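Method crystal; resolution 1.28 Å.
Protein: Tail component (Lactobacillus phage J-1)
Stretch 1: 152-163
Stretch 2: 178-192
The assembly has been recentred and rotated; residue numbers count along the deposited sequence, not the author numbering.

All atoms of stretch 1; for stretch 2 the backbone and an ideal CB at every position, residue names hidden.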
# COMPACT_ATOMS: atom_id res chain seq x y z
N MET A 152 1.97 -3.19 -14.50
CA MET A 152 0.72 -3.09 -13.78
C MET A 152 -0.03 -4.38 -14.13
O MET A 152 -0.41 -4.61 -15.29
CB MET A 152 -0.09 -1.84 -14.15
CG MET A 152 -1.38 -1.76 -13.35
SD MET A 152 -2.31 -0.24 -13.58
CE MET A 152 -1.35 0.87 -12.63
N LEU A 153 -0.18 -5.27 -13.13
CA LEU A 153 -0.81 -6.57 -13.31
C LEU A 153 -2.30 -6.48 -13.52
O LEU A 153 -2.87 -7.32 -14.20
CB LEU A 153 -0.49 -7.47 -12.13
CG LEU A 153 1.00 -7.80 -11.94
CD1 LEU A 153 1.22 -8.53 -10.63
CD2 LEU A 153 1.55 -8.67 -13.10
N PHE A 154 -2.96 -5.52 -12.89
CA PHE A 154 -4.40 -5.36 -13.08
C PHE A 154 -4.77 -3.93 -12.73
O PHE A 154 -4.06 -3.27 -11.97
CB PHE A 154 -5.22 -6.35 -12.21
CG PHE A 154 -4.99 -6.17 -10.73
CD1 PHE A 154 -3.96 -6.84 -10.08
CD2 PHE A 154 -5.81 -5.33 -9.98
CE1 PHE A 154 -3.75 -6.66 -8.71
CE2 PHE A 154 -5.57 -5.14 -8.62
CZ PHE A 154 -4.54 -5.80 -7.99
N PHE A 155 -5.91 -3.51 -13.24
CA PHE A 155 -6.52 -2.21 -13.00
C PHE A 155 -7.99 -2.55 -12.86
O PHE A 155 -8.64 -2.87 -13.86
CB PHE A 155 -6.24 -1.32 -14.22
CG PHE A 155 -6.72 0.11 -14.16
CD1 PHE A 155 -8.06 0.43 -14.34
CD2 PHE A 155 -5.81 1.15 -14.01
CE1 PHE A 155 -8.49 1.77 -14.32
CE2 PHE A 155 -6.24 2.48 -14.01
CZ PHE A 155 -7.58 2.78 -14.18
N ASP A 156 -8.51 -2.56 -11.64
CA ASP A 156 -9.86 -3.02 -11.34
C ASP A 156 -10.74 -1.86 -10.95
O ASP A 156 -10.57 -1.29 -9.86
CB ASP A 156 -9.83 -4.09 -10.22
CG ASP A 156 -9.32 -5.47 -10.62
OD1 ASP A 156 -8.95 -5.66 -11.81
OD2 ASP A 156 -9.28 -6.36 -9.74
N LEU A 157 -11.69 -1.51 -11.82
CA LEU A 157 -12.69 -0.47 -11.55
C LEU A 157 -13.70 -1.12 -10.62
O LEU A 157 -14.47 -2.00 -11.05
CB LEU A 157 -13.36 0.01 -12.86
CG LEU A 157 -12.47 0.92 -13.71
CD1 LEU A 157 -12.68 0.70 -15.18
CD2 LEU A 157 -12.72 2.36 -13.39
N LEU A 158 -13.67 -0.75 -9.34
CA LEU A 158 -14.49 -1.34 -8.29
C LEU A 158 -15.92 -0.85 -8.36
O LEU A 158 -16.16 0.35 -8.18
CB LEU A 158 -13.92 -0.98 -6.92
CG LEU A 158 -12.50 -1.43 -6.65
CD1 LEU A 158 -12.08 -0.99 -5.27
CD2 LEU A 158 -12.37 -2.95 -6.81
N PRO A 159 -16.92 -1.73 -8.57
CA PRO A 159 -18.30 -1.24 -8.64
C PRO A 159 -18.71 -0.60 -7.30
O PRO A 159 -18.65 -1.26 -6.26
CB PRO A 159 -19.12 -2.49 -8.99
CG PRO A 159 -18.25 -3.65 -8.60
CD PRO A 159 -16.83 -3.19 -8.82
N ARG A 160 -19.09 0.66 -7.32
CA ARG A 160 -19.40 1.38 -6.09
C ARG A 160 -20.55 0.86 -5.25
O ARG A 160 -20.62 1.11 -4.10
CB ARG A 160 -19.54 2.87 -6.35
CG ARG A 160 -18.19 3.55 -6.50
CD ARG A 160 -17.54 3.83 -5.14
NE ARG A 160 -18.07 4.98 -4.45
CZ ARG A 160 -18.00 5.14 -3.14
NH1 ARG A 160 -17.50 4.19 -2.36
NH2 ARG A 160 -18.44 6.24 -2.59
N ASN A 161 -21.45 0.10 -5.86
CA ASN A 161 -22.55 -0.48 -5.12
C ASN A 161 -22.09 -1.57 -4.19
O ASN A 161 -22.71 -1.82 -3.19
CB ASN A 161 -23.59 -1.06 -6.09
CG ASN A 161 -24.77 -1.66 -5.40
OD1 ASN A 161 -25.41 -1.01 -4.61
ND2 ASN A 161 -25.03 -2.93 -5.66
N TYR A 162 -21.02 -2.25 -4.58
CA TYR A 162 -20.44 -3.35 -3.85
C TYR A 162 -19.30 -2.81 -2.94
O TYR A 162 -19.24 -3.14 -1.81
CB TYR A 162 -19.93 -4.41 -4.83
CG TYR A 162 -19.32 -5.68 -4.25
CD1 TYR A 162 -20.08 -6.82 -4.09
CD2 TYR A 162 -18.01 -5.74 -3.87
CE1 TYR A 162 -19.55 -7.97 -3.55
CE2 TYR A 162 -17.49 -6.90 -3.35
CZ TYR A 162 -18.26 -8.02 -3.19
OH TYR A 162 -17.70 -9.16 -2.69
N TYR A 163 -18.45 -1.99 -3.52
CA TYR A 163 -17.30 -1.43 -2.82
C TYR A 163 -17.66 -0.08 -2.26
O TYR A 163 -17.31 0.96 -2.81
CB TYR A 163 -16.09 -1.35 -3.74
CG TYR A 163 -15.57 -2.72 -4.08
CD1 TYR A 163 -14.68 -3.38 -3.23
CD2 TYR A 163 -15.96 -3.36 -5.25
CE1 TYR A 163 -14.19 -4.64 -3.54
CE2 TYR A 163 -15.45 -4.62 -5.58
CZ TYR A 163 -14.57 -5.26 -4.72
OH TYR A 163 -14.09 -6.51 -5.02
N UNK A 178 3.66 -16.89 -6.68
CA UNK A 178 2.35 -16.28 -6.75
C UNK A 178 2.28 -15.04 -5.89
O UNK A 178 2.51 -15.11 -4.68
CB UNK A 178 1.27 -17.28 -6.33
N UNK A 179 1.92 -13.93 -6.52
CA UNK A 179 1.77 -12.66 -5.85
C UNK A 179 0.27 -12.35 -5.82
O UNK A 179 -0.37 -12.29 -6.89
CB UNK A 179 2.57 -11.56 -6.55
N UNK A 180 -0.29 -12.14 -4.61
CA UNK A 180 -1.70 -11.82 -4.48
C UNK A 180 -1.87 -10.43 -3.87
O UNK A 180 -1.16 -10.05 -2.91
CB UNK A 180 -2.41 -12.87 -3.63
N UNK A 181 -2.84 -9.70 -4.41
CA UNK A 181 -3.29 -8.44 -3.88
C UNK A 181 -4.74 -8.60 -3.49
O UNK A 181 -5.54 -9.12 -4.30
CB UNK A 181 -3.10 -7.30 -4.89
N UNK A 182 -5.11 -8.16 -2.28
CA UNK A 182 -6.50 -8.23 -1.87
C UNK A 182 -6.95 -6.89 -1.32
O UNK A 182 -6.18 -6.14 -0.73
CB UNK A 182 -6.70 -9.33 -0.83
N UNK A 183 -8.25 -6.64 -1.47
CA UNK A 183 -8.91 -5.53 -0.81
C UNK A 183 -10.13 -6.17 -0.15
O UNK A 183 -11.22 -6.26 -0.73
CB UNK A 183 -9.28 -4.40 -1.77
N UNK A 184 -9.95 -6.65 1.09
CA UNK A 184 -11.00 -7.35 1.80
C UNK A 184 -12.03 -6.38 2.36
O UNK A 184 -11.65 -5.43 3.04
CB UNK A 184 -10.40 -8.20 2.93
N UNK A 185 -13.32 -6.65 2.09
CA UNK A 185 -14.41 -5.85 2.63
C UNK A 185 -14.69 -6.32 4.04
O UNK A 185 -15.39 -7.32 4.23
CB UNK A 185 -15.66 -5.95 1.76
N UNK A 186 -14.13 -5.66 5.05
CA UNK A 186 -14.31 -6.02 6.46
C UNK A 186 -15.81 -5.92 6.85
O UNK A 186 -16.31 -6.78 7.57
CB UNK A 186 -13.46 -5.11 7.35
N UNK A 187 -16.50 -4.87 6.41
CA UNK A 187 -17.90 -4.61 6.79
C UNK A 187 -18.92 -5.53 6.17
O UNK A 187 -19.96 -5.77 6.78
CB UNK A 187 -18.27 -3.17 6.42
N UNK A 188 -18.67 -6.00 4.94
CA UNK A 188 -19.69 -6.75 4.20
C UNK A 188 -19.31 -8.15 3.72
O UNK A 188 -20.19 -8.88 3.22
CB UNK A 188 -20.10 -5.93 2.98
N UNK A 189 -18.04 -8.53 3.83
CA UNK A 189 -17.55 -9.84 3.43
C UNK A 189 -16.95 -9.86 2.04
O UNK A 189 -17.26 -9.00 1.21
CB UNK A 189 -18.69 -10.86 3.50
N UNK A 190 -16.09 -10.86 1.77
CA UNK A 190 -15.42 -11.02 0.48
C UNK A 190 -14.60 -9.78 0.13
O UNK A 190 -13.98 -9.21 1.03
CB UNK A 190 -16.44 -11.30 -0.62
N UNK A 191 -14.59 -9.37 -1.14
CA UNK A 191 -13.80 -8.24 -1.60
C UNK A 191 -12.98 -8.55 -2.84
O UNK A 191 -13.30 -9.49 -3.57
CB UNK A 191 -12.87 -7.77 -0.48
N UNK A 192 -12.00 -7.69 -3.11
CA UNK A 192 -11.15 -7.78 -4.30
C UNK A 192 -10.04 -8.77 -4.08
O UNK A 192 -9.43 -8.80 -3.01
CB UNK A 192 -10.57 -6.41 -4.66

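Position 178 has nothing of stretch 1 within 5.5 Å of its CB, so almost any residue would fit. It is Gln178.

At 179 CA-to-CB points toward stretch 1, and the CB lies 5.3 Å from CD1 of Leu153. A mid-sized apolar side chain suits that gap. Leu179 fills it, its CD2 4.2 Å from CD1 of Leu153.

Positions 180, 182 and 184 point away, in the alternation of a strand. Stretch 1 sets no demand there. They are Thr180, Arg182 and Asp184. The last two form a salt bridge, NH2 of Arg182 to OD2 of Asp184 at 2.9 Å.

Position 181 points toward stretch 1, with its CB 3.7 Å from CZ of Phe154. The neighbours on offer, Phe154 and Leu153, are apolar. Leucine, methionine or an aromatic residue could pack there. It is Phe181. The edge of Phe154 is directed at its face in an offset edge-to-face pair, planes at 70°, with CE1 of Phe154 3.6 Å from CD1 of Phe181. CE1 of Phe181 also lies 4.1 Å from CD1 of Leu153.

Position 183 points toward stretch 1, its CB 5.2 Å from CE1 of Tyr163. An aliphatic side chain is expected. Leu183 brings CD2 to 3.8 Å from CD1 of Leu158.

Position 185 points toward stretch 1, but its CB has no neighbour there within 5.5 Å. A long side chain could reach the carbonyl O and the ring face of Tyr162. Lysine, glutamine or arginine would be reasonable. Arg185 uses both: NH1 donates to O of Tyr162 at 2.9 Å, and the guanidinium stacks flat on the ring, planes at 4°, adding a cation-pi contact. NE also donates to the carbonyl O of 189 at 2.8 Å.

Positions 186 and 187 are out of reach, so stretch 1 sets no preference; they are Ile186 and Asp187. Position 188 points toward stretch 1 with open space around its CB, and many residues would fit. Leu188 touches only lightly.

At 189 phi/psi of 97/158 would jam a CB against the preceding carbonyl. Glycine is called for, and Gly189 is found.

At 190 phi is positive, which favours glycine, asparagine or aspartate. A CB would sit tightly against OH of Tyr162. It is Asp190, its CB 3.4 Å from that OH.

At 191 phi/psi of 131/-163 again demand glycine, and a CB would clash with the carbonyl O of 183. It is Gly191.

At 192 the angles are ordinary. A CB would lie 3.5 Å from OH of Tyr163, so alanine would do as well as glycine. It is Gly192.

Stretch 2 (178-192) QLTFRLDRIDLGDGG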
# COMPACT_ATOMS: atom_id res chain seq x y z
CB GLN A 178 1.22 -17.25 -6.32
CG GLN A 178 0.99 -18.39 -7.31
CD GLN A 178 -0.29 -19.15 -7.07
OE1 GLN A 178 -1.12 -18.83 -6.21
NE2 GLN A 178 -0.46 -20.20 -7.85
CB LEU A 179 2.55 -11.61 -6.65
CG LEU A 179 2.49 -10.16 -6.14
CD1 LEU A 179 3.00 -10.04 -4.71
CD2 LEU A 179 3.28 -9.26 -7.03
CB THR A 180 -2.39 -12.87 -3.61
OG1 THR A 180 -2.27 -14.14 -4.25
CG2 THR A 180 -3.88 -12.57 -3.35
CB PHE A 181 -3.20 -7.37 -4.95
CG PHE A 181 -1.82 -7.04 -5.44
CD1 PHE A 181 -1.20 -7.82 -6.42
CD2 PHE A 181 -1.13 -5.96 -4.92
CE1 PHE A 181 0.08 -7.50 -6.86
CE2 PHE A 181 0.15 -5.65 -5.37
CZ PHE A 181 0.74 -6.41 -6.33
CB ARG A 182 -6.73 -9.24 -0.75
CG ARG A 182 -6.22 -10.64 -1.09
CD ARG A 182 -6.91 -11.76 -0.32
NE ARG A 182 -7.05 -11.42 1.10
CZ ARG A 182 -6.22 -11.81 2.06
NH1 ARG A 182 -5.15 -12.55 1.77
NH2 ARG A 182 -6.42 -11.43 3.31
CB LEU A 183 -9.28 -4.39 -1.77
CG LEU A 183 -9.72 -3.12 -1.11
CD1 LEU A 183 -8.53 -2.38 -0.50
CD2 LEU A 183 -10.45 -2.23 -2.12
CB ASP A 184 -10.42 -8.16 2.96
CG ASP A 184 -9.45 -9.28 2.63
OD1 ASP A 184 -9.42 -9.72 1.45
OD2 ASP A 184 -8.82 -9.80 3.57
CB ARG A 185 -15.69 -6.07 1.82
CG ARG A 185 -15.77 -5.40 0.49
CD ARG A 185 -17.22 -5.24 0.05
NE ARG A 185 -17.93 -6.52 0.16
CZ ARG A 185 -19.19 -6.73 -0.19
NH1 ARG A 185 -19.91 -5.75 -0.72
NH2 ARG A 185 -19.74 -7.93 -0.03
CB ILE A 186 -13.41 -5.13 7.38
CG1 ILE A 186 -11.90 -5.32 7.07
CG2 ILE A 186 -13.71 -5.37 8.90
CD1 ILE A 186 -10.98 -4.36 7.77
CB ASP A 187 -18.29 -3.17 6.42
CG ASP A 187 -17.43 -2.08 7.01
OD1 ASP A 187 -17.30 -1.01 6.37
OD2 ASP A 187 -16.85 -2.30 8.12
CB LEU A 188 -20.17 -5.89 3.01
CG LEU A 188 -20.82 -4.54 3.33
CD1 LEU A 188 -20.91 -3.66 2.09
CD2 LEU A 188 -22.23 -4.71 3.94
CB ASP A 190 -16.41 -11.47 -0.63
CG ASP A 190 -17.12 -12.76 -0.32
OD1 ASP A 190 -16.49 -13.67 0.25
OD2 ASP A 190 -18.33 -12.85 -0.62
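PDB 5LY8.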